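Local coordinates for protein pks18 (Mycobacterium tuberculosis, PDB 1TED) that probably extends medium- and long-chain aliphatic acyl-CoA starters with malonyl-CoA to build tri- and tetraketide alpha-pyrones, as a homodimeric type III polyketide synthase, at residues 122-127 with 228-233; 183-188 with 197-202; 350-355 with 372-377. All coordinates share one frame; numbering follows the deposited sequence.

Contact 1: residues 122-127 with 228-233; sequences KRALAG and CAALVI
An apolar helix-on-sheet contact, without a hydrogen bond between the two segments, joins the last turn of helix 102-125, through Ala124 and Leu125, to Ala230 and Val232 of strand 226-236. An alanine on each side allows a close approach: the CA atoms of Ala124 and Ala230 are 6.2 Å apart, and their methyls meet with CB to CB at 4.1 Å. Ala230 and Val232, two residues apart, send their side chains to the helix, whereas Leu231 between them turns to the other face of the sheet and packs on Ile353. The thiolase fold is an alpha-beta-alpha-beta-alpha sandwich; here helix 102-125 lies on the outer face of the sheet layer and helix 349-361, in the central layer, on the other. Val232 does most of the touching from the strand. Val232 CG2, anti to the valine's own carbonyl carbon, reaches Ala124 CB at 3.8 Å and the carbonyl oxygen Ala124 O at 3.6 Å. Leu125 crosses Val232 at about a right angle, its CD2 branch lying 3.8 Å from Val232 CG2 and 4.1 Å from Val232 CG1. Strand 32-41 widens the bed under the helix, with Ala39 packing against Ala124.

Contact 2: residues 183-188 with 197-202; sequences GTATNY and ALVVCI
Ala185 sets its methyl group against two residues of strand 196-204 at once: Ala185 CB lies 3.6 Å from Ala197 CB and also 3.6 Å from Val199 CG2. Ala197 and Val199 are two apart on the strand and present their side chains on the same face, while Leu198 between them faces away and packs on Val232. The valine is turned with CG1 anti to the backbone N (chi1 177°), which puts CG2 beside that nitrogen and brings this branch, rather than CG1, to the alanine. With nothing larger than a methyl group between Ala185 and Ala197, their CA atoms approach to 5.6 Å. The helix and strand segments run almost exactly antiparallel, at 178°, with their axes 8.6 Å apart at closest approach. A short link joins helix 177-191 to strand 196-204; with the parallel strand 166-171 before the helix this is a beta-alpha-beta crossover of the thiolase fold, strand 135-142 lying between the two strands. The helix packs on the sheet face that also carries helix 349-361. One turn after Ala185, Tyr188 brings its ring to the methyl of Ala197, Tyr188 CD2 standing 4.3 Å from Ala197 CB. The tyrosine also packs on Leu137 of the neighbouring strand 135-142. Asn187 of the second subunit touches Tyr188 as well, placing the helix at the dimer interface.

Contact 3: residues 350-355 with 372-377; sequences VSLIFV and GVAFAF
The segments 350-355 and 372-377 run roughly antiparallel, at 160°, and their axes come no closer than 9.2 Å. The nearest CA atoms, those of Leu352 and Ala376, are 7.3 Å apart, a gap that a single side chain bridges. Leu352 carries the helix side of the contact alone, reaching the strand with both branches. With CG anti to the backbone N (chi1 -152°, some 28° off exact anti), Leu352 CD2 comes to Ala376 CB at 4.0 Å. The other branch, Leu352 CD1, lies against the peptide that joins Phe375 to Ala376, 3.7 Å from Phe375 O, and more loosely against Ala374 CB at 4.3 Å. The leucine thus spreads across the alternate residues Ala374 and Ala376, both of which face the helix. Phe375 meets it with backbone alone, its ring turned to the other side of the strand, where it packs on Val289 of helix 281-299. The side chain of Ala376 also touches His313 and lies about 5 Å from that of Cys175, the nucleophile assigned by similarity. The arrangement belongs to the C-terminal half of the thiolase fold, in which helix 349-361 is a central-layer helix and strand 370-378 runs past the probable nucleophile.

Overall arrangement
All three contacts place a helix on the same mixed sheet. Contact 2 is nested within the chain loop closed by contact 1, and contact 3 follows both, in the C-terminal half of the chain. Contacts 1 and 2 have centres 11 Å apart and use neighbouring strands, 226-236 and 196-204, joined by backbone hydrogen bonds. Their helices take opposite faces of the sheet. The centre of contact 3 is about 16 Å from that of contact 1 and about 15 Å from that of contact 2, yet its helix reaches both: Val350 and Ile353 pack on Ala229 and Cys201. Helix 349-361 thus packs against strands from both halves of the thiolase fold, near the centre of the chain.

Contact 1: residues 122-127 with 228-233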
loop_
_atom_site.group_PDB
_atom_site.type_symbol
_atom_site.label_atom_id
_atom_site.label_comp_id
_atom_site.label_asym_id
_atom_site.label_seq_id
_atom_site.Cartn_x
_atom_site.Cartn_y
_atom_site.Cartn_z
ATOM N N LYS A 122 15.642 -10.344 9.546
ATOM C CA LYS A 122 16.319 -11.529 10.093
ATOM C C LYS A 122 16.447 -11.417 11.606
ATOM O O LYS A 122 16.244 -12.400 12.309
ATOM C CB LYS A 122 17.737 -11.690 9.516
ATOM C CG LYS A 122 17.825 -12.228 8.103
ATOM C CD LYS A 122 19.287 -12.242 7.656
ATOM C CE LYS A 122 19.448 -12.721 6.216
ATOM N NZ LYS A 122 20.877 -12.629 5.775
ATOM N N ARG A 123 16.803 -10.231 12.101
ATOM C CA ARG A 123 16.959 -10.038 13.540
ATOM C C ARG A 123 15.648 -10.277 14.279
ATOM O O ARG A 123 15.658 -10.783 15.405
ATOM C CB ARG A 123 17.451 -8.624 13.874
ATOM C CG ARG A 123 18.720 -8.176 13.175
ATOM C CD ARG A 123 19.159 -6.795 13.671
ATOM N NE ARG A 123 20.219 -6.258 12.835
ATOM C CZ ARG A 123 21.068 -5.306 13.206
ATOM N NH1 ARG A 123 20.988 -4.767 14.415
ATOM N NH2 ARG A 123 22.020 -4.911 12.371
ATOM N N ALA A 124 14.529 -9.915 13.648
ATOM C CA ALA A 124 13.207 -10.082 14.264
ATOM C C ALA A 124 12.780 -11.545 14.345
ATOM O O ALA A 124 12.057 -11.942 15.264
ATOM C CB ALA A 124 12.159 -9.277 13.499
ATOM N N LEU A 125 13.233 -12.346 13.387
ATOM C CA LEU A 125 12.893 -13.765 13.354
ATOM C C LEU A 125 13.894 -14.623 14.132
ATOM O O LEU A 125 13.547 -15.695 14.628
ATOM C CB LEU A 125 12.819 -14.243 11.901
ATOM C CG LEU A 125 11.637 -13.725 11.069
ATOM C CD1 LEU A 125 11.983 -13.799 9.589
ATOM C CD2 LEU A 125 10.372 -14.534 11.383
ATOM N N ALA A 126 15.119 -14.115 14.262
ATOM C CA ALA A 126 16.234 -14.799 14.933
ATOM C C ALA A 126 15.947 -15.664 16.164
ATOM O O ALA A 126 16.423 -16.793 16.240
ATOM C CB ALA A 126 17.322 -13.790 15.263
ATOM N N GLY A 127 15.189 -15.162 17.131
ATOM C CA GLY A 127 14.922 -15.981 18.302
ATOM C C GLY A 127 13.729 -16.929 18.233
ATOM O O GLY A 127 13.610 -17.817 19.075
ATOM N N CYS A 228 14.967 1.436 9.985
ATOM C CA CYS A 228 14.201 0.259 9.618
ATOM C C CYS A 228 13.754 -0.477 10.872
ATOM O O CYS A 228 14.434 -0.453 11.897
ATOM C CB CYS A 228 15.050 -0.671 8.745
ATOM S SG CYS A 228 14.165 -2.123 8.132
ATOM N N ALA A 229 12.599 -1.119 10.788
ATOM C CA ALA A 229 12.076 -1.871 11.911
ATOM C C ALA A 229 11.167 -2.967 11.383
ATOM O O ALA A 229 10.533 -2.815 10.339
ATOM C CB ALA A 229 11.305 -0.958 12.868
ATOM N N ALA A 230 11.108 -4.071 12.115
ATOM C CA ALA A 230 10.290 -5.194 11.706
ATOM C C ALA A 230 9.598 -5.816 12.911
ATOM O O ALA A 230 10.110 -5.766 14.026
ATOM C CB ALA A 230 11.162 -6.242 10.991
ATOM N N LEU A 231 8.423 -6.390 12.674
ATOM C CA LEU A 231 7.659 -7.046 13.730
ATOM C C LEU A 231 7.242 -8.419 13.220
ATOM O O LEU A 231 6.990 -8.588 12.031
ATOM C CB LEU A 231 6.386 -6.260 14.055
ATOM C CG LEU A 231 6.485 -4.789 14.434
ATOM C CD1 LEU A 231 5.074 -4.218 14.503
ATOM C CD2 LEU A 231 7.204 -4.633 15.768
ATOM N N VAL A 232 7.191 -9.396 14.113
ATOM C CA VAL A 232 6.739 -10.727 13.743
ATOM C C VAL A 232 5.482 -10.926 14.579
ATOM O O VAL A 232 5.540 -10.932 15.803
ATOM C CB VAL A 232 7.779 -11.824 14.078
ATOM C CG1 VAL A 232 7.222 -13.200 13.698
ATOM C CG2 VAL A 232 9.072 -11.557 13.322
ATOM N N ILE A 233 4.350 -11.070 13.900
ATOM C CA ILE A 233 3.053 -11.220 14.550
ATOM C C ILE A 233 2.513 -12.648 14.507
ATOM O O ILE A 233 2.731 -13.387 13.544
ATOM C CB ILE A 233 2.010 -10.285 13.876
ATOM C CG1 ILE A 233 2.631 -8.908 13.626
ATOM C CG2 ILE A 233 0.765 -10.169 14.729
ATOM C CD1 ILE A 233 3.222 -8.239 14.862
#

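Contact 2: residues 183-188 with 197-202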
loop_
_atom_site.group_PDB
_atom_site.type_symbol
_atom_site.label_atom_id
_atom_site.label_comp_id
_atom_site.label_asym_id
_atom_site.label_seq_id
_atom_site.Cartn_x
_atom_site.Cartn_y
_atom_site.Cartn_z
ATOM N N GLY A 183 -2.032 -3.497 11.647
ATOM C CA GLY A 183 -3.434 -3.888 11.642
ATOM C C GLY A 183 -3.724 -4.965 10.615
ATOM O O GLY A 183 -4.574 -5.835 10.818
ATOM N N THR A 184 -2.997 -4.904 9.505
ATOM C CA THR A 184 -3.145 -5.862 8.425
ATOM C C THR A 184 -2.648 -7.235 8.889
ATOM O O THR A 184 -3.285 -8.261 8.638
ATOM C CB THR A 184 -2.344 -5.388 7.199
ATOM O OG1 THR A 184 -2.837 -4.100 6.800
ATOM C CG2 THR A 184 -2.485 -6.354 6.037
ATOM N N ALA A 185 -1.515 -7.242 9.581
ATOM C CA ALA A 185 -0.932 -8.478 10.096
ATOM C C ALA A 185 -1.830 -9.043 11.184
ATOM O O ALA A 185 -1.939 -10.253 11.349
ATOM C CB ALA A 185 0.466 -8.204 10.671
ATOM N N THR A 186 -2.462 -8.144 11.928
ATOM C CA THR A 186 -3.355 -8.516 13.015
ATOM C C THR A 186 -4.578 -9.279 12.521
ATOM O O THR A 186 -4.939 -10.306 13.093
ATOM C CB THR A 186 -3.799 -7.259 13.793
ATOM O OG1 THR A 186 -2.750 -6.865 14.683
ATOM C CG2 THR A 186 -5.042 -7.529 14.589
ATOM N N ASN A 187 -5.212 -8.776 11.463
ATOM C CA ASN A 187 -6.386 -9.438 10.919
ATOM C C ASN A 187 -5.995 -10.795 10.326
ATOM O O ASN A 187 -6.675 -11.795 10.548
ATOM C CB ASN A 187 -7.048 -8.572 9.837
ATOM C CG ASN A 187 -7.494 -7.203 10.359
ATOM O OD1 ASN A 187 -7.929 -7.061 11.503
ATOM N ND2 ASN A 187 -7.401 -6.194 9.503
ATOM N N TYR A 188 -4.890 -10.822 9.583
ATOM C CA TYR A 188 -4.423 -12.052 8.951
ATOM C C TYR A 188 -4.213 -13.169 9.959
ATOM O O TYR A 188 -4.746 -14.266 9.822
ATOM C CB TYR A 188 -3.111 -11.804 8.200
ATOM C CG TYR A 188 -2.492 -13.076 7.662
ATOM C CD1 TYR A 188 -2.948 -13.655 6.475
ATOM C CD2 TYR A 188 -1.497 -13.738 8.377
ATOM C CE1 TYR A 188 -2.426 -14.869 6.018
ATOM C CE2 TYR A 188 -0.971 -14.945 7.931
ATOM C CZ TYR A 188 -1.437 -15.505 6.756
ATOM O OH TYR A 188 -0.910 -16.698 6.332
ATOM N N ALA A 197 2.945 -13.383 10.653
ATOM C CA ALA A 197 3.073 -12.320 9.678
ATOM C C ALA A 197 4.317 -11.519 10.001
ATOM O O ALA A 197 4.668 -11.337 11.182
ATOM C CB ALA A 197 1.841 -11.427 9.713
ATOM N N LEU A 198 4.984 -11.063 8.945
ATOM C CA LEU A 198 6.191 -10.264 9.071
ATOM C C LEU A 198 5.867 -8.853 8.592
ATOM O O LEU A 198 5.386 -8.666 7.466
ATOM C CB LEU A 198 7.326 -10.856 8.218
ATOM C CG LEU A 198 8.626 -10.038 8.128
ATOM C CD1 LEU A 198 9.324 -10.013 9.479
ATOM C CD2 LEU A 198 9.560 -10.644 7.095
ATOM N N VAL A 199 6.106 -7.871 9.459
ATOM C CA VAL A 199 5.864 -6.468 9.133
ATOM C C VAL A 199 7.199 -5.739 9.047
ATOM O O VAL A 199 8.041 -5.845 9.939
ATOM C CB VAL A 199 4.958 -5.785 10.191
ATOM C CG1 VAL A 199 4.789 -4.309 9.865
ATOM C CG2 VAL A 199 3.607 -6.443 10.189
ATOM N N VAL A 200 7.395 -4.998 7.963
ATOM C CA VAL A 200 8.647 -4.295 7.764
ATOM C C VAL A 200 8.424 -2.848 7.345
ATOM O O VAL A 200 7.763 -2.569 6.343
ATOM C CB VAL A 200 9.519 -5.031 6.691
ATOM C CG1 VAL A 200 10.827 -4.307 6.474
ATOM C CG2 VAL A 200 9.796 -6.459 7.135
ATOM N N CYS A 201 8.958 -1.930 8.145
ATOM C CA CYS A 201 8.865 -0.510 7.857
ATOM C C CYS A 201 10.296 -0.072 7.558
ATOM O O CYS A 201 11.200 -0.284 8.360
ATOM C CB CYS A 201 8.294 0.239 9.059
ATOM S SG CYS A 201 6.651 -0.332 9.580
ATOM N N ILE A 202 10.500 0.515 6.387
ATOM C CA ILE A 202 11.827 0.946 5.969
ATOM C C ILE A 202 11.719 2.374 5.461
ATOM O O ILE A 202 10.937 2.673 4.557
ATOM C CB ILE A 202 12.375 0.016 4.848
ATOM C CG1 ILE A 202 13.681 0.573 4.278
ATOM C CG2 ILE A 202 11.329 -0.154 3.758
ATOM C CD1 ILE A 202 14.900 0.300 5.139
#

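Contact 3: residues 350-355 with 372-377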
loop_
_atom_site.group_PDB
_atom_site.type_symbol
_atom_site.label_atom_id
_atom_site.label_comp_id
_atom_site.label_asym_id
_atom_site.label_seq_id
_atom_site.Cartn_x
_atom_site.Cartn_y
_atom_site.Cartn_z
ATOM N N VAL A 350 8.946 4.101 10.937
ATOM C CA VAL A 350 9.852 3.320 11.764
ATOM C C VAL A 350 9.960 3.735 13.232
ATOM O O VAL A 350 10.110 2.882 14.112
ATOM C CB VAL A 350 11.273 3.368 11.157
ATOM C CG1 VAL A 350 12.257 2.652 12.061
ATOM C CG2 VAL A 350 11.260 2.765 9.759
ATOM N N SER A 351 9.884 5.041 13.487
ATOM C CA SER A 351 10.049 5.589 14.831
ATOM C C SER A 351 9.195 5.007 15.945
ATOM O O SER A 351 9.682 4.755 17.046
ATOM C CB SER A 351 9.885 7.103 14.786
ATOM O OG SER A 351 10.879 7.667 13.947
ATOM N N LEU A 352 7.923 4.785 15.669
ATOM C CA LEU A 352 7.057 4.232 16.687
ATOM C C LEU A 352 7.617 2.893 17.177
ATOM O O LEU A 352 7.578 2.595 18.365
ATOM C CB LEU A 352 5.646 4.065 16.109
ATOM C CG LEU A 352 4.463 4.125 17.074
ATOM C CD1 LEU A 352 4.621 5.303 18.017
ATOM C CD2 LEU A 352 3.165 4.241 16.272
ATOM N N ILE A 353 8.172 2.093 16.272
ATOM C CA ILE A 353 8.703 0.792 16.681
ATOM C C ILE A 353 10.018 0.887 17.466
ATOM O O ILE A 353 10.293 0.043 18.315
ATOM C CB ILE A 353 8.831 -0.156 15.462
ATOM C CG1 ILE A 353 7.436 -0.417 14.882
ATOM C CG2 ILE A 353 9.445 -1.478 15.878
ATOM C CD1 ILE A 353 7.436 -1.115 13.551
ATOM N N PHE A 354 10.817 1.920 17.200
ATOM C CA PHE A 354 12.057 2.124 17.951
ATOM C C PHE A 354 11.631 2.453 19.374
ATOM O O PHE A 354 12.258 2.035 20.344
ATOM C CB PHE A 354 12.852 3.305 17.401
ATOM C CG PHE A 354 13.896 2.927 16.397
ATOM C CD1 PHE A 354 13.561 2.210 15.256
ATOM C CD2 PHE A 354 15.209 3.356 16.557
ATOM C CE1 PHE A 354 14.521 1.928 14.278
ATOM C CE2 PHE A 354 16.180 3.082 15.586
ATOM C CZ PHE A 354 15.830 2.365 14.440
ATOM N N VAL A 355 10.545 3.211 19.480
ATOM C CA VAL A 355 10.005 3.613 20.768
ATOM C C VAL A 355 9.548 2.425 21.598
ATOM O O VAL A 355 9.848 2.335 22.788
ATOM C CB VAL A 355 8.830 4.582 20.571
ATOM C CG1 VAL A 355 8.077 4.778 21.881
ATOM C CG2 VAL A 355 9.363 5.910 20.069
ATOM N N GLY A 372 0.104 0.182 27.663
ATOM C CA GLY A 372 0.463 1.394 26.965
ATOM C C GLY A 372 -0.364 1.710 25.740
ATOM O O GLY A 372 -1.088 0.865 25.214
ATOM N N VAL A 373 -0.259 2.959 25.308
ATOM C CA VAL A 373 -0.949 3.433 24.128
ATOM C C VAL A 373 0.109 4.021 23.206
ATOM O O VAL A 373 0.987 4.776 23.641
ATOM C CB VAL A 373 -1.960 4.559 24.441
ATOM C CG1 VAL A 373 -2.554 5.075 23.133
ATOM C CG2 VAL A 373 -3.067 4.058 25.403
ATOM N N ALA A 374 0.038 3.655 21.936
ATOM C CA ALA A 374 0.968 4.179 20.959
ATOM C C ALA A 374 0.131 4.839 19.874
ATOM O O ALA A 374 -0.988 4.401 19.588
ATOM C CB ALA A 374 1.806 3.059 20.372
ATOM N N PHE A 375 0.644 5.922 19.307
ATOM C CA PHE A 375 -0.058 6.583 18.225
ATOM C C PHE A 375 0.881 7.454 17.427
ATOM O O PHE A 375 1.917 7.880 17.923
ATOM C CB PHE A 375 -1.268 7.397 18.725
ATOM C CG PHE A 375 -0.929 8.477 19.717
ATOM C CD1 PHE A 375 -0.338 9.659 19.309
ATOM C CD2 PHE A 375 -1.231 8.313 21.063
ATOM C CE1 PHE A 375 -0.053 10.663 20.225
ATOM C CE2 PHE A 375 -0.947 9.311 21.982
ATOM C CZ PHE A 375 -0.358 10.486 21.563
ATOM N N ALA A 376 0.509 7.682 16.173
ATOM C CA ALA A 376 1.284 8.500 15.260
ATOM C C ALA A 376 0.287 9.218 14.365
ATOM O O ALA A 376 -0.927 8.983 14.462
ATOM C CB ALA A 376 2.214 7.630 14.439
ATOM N N PHE A 377 0.800 10.077 13.487
ATOM C CA PHE A 377 -0.058 10.859 12.606
ATOM C C PHE A 377 0.200 10.639 11.124
ATOM O O PHE A 377 1.322 10.786 10.644
ATOM C CB PHE A 377 0.089 12.339 12.964
ATOM C CG PHE A 377 -0.171 12.621 14.412
ATOM C CD1 PHE A 377 -1.466 12.645 14.904
ATOM C CD2 PHE A 377 0.889 12.768 15.306
ATOM C CE1 PHE A 377 -1.712 12.805 16.269
ATOM C CE2 PHE A 377 0.661 12.927 16.678
ATOM C CZ PHE A 377 -0.643 12.945 17.161
#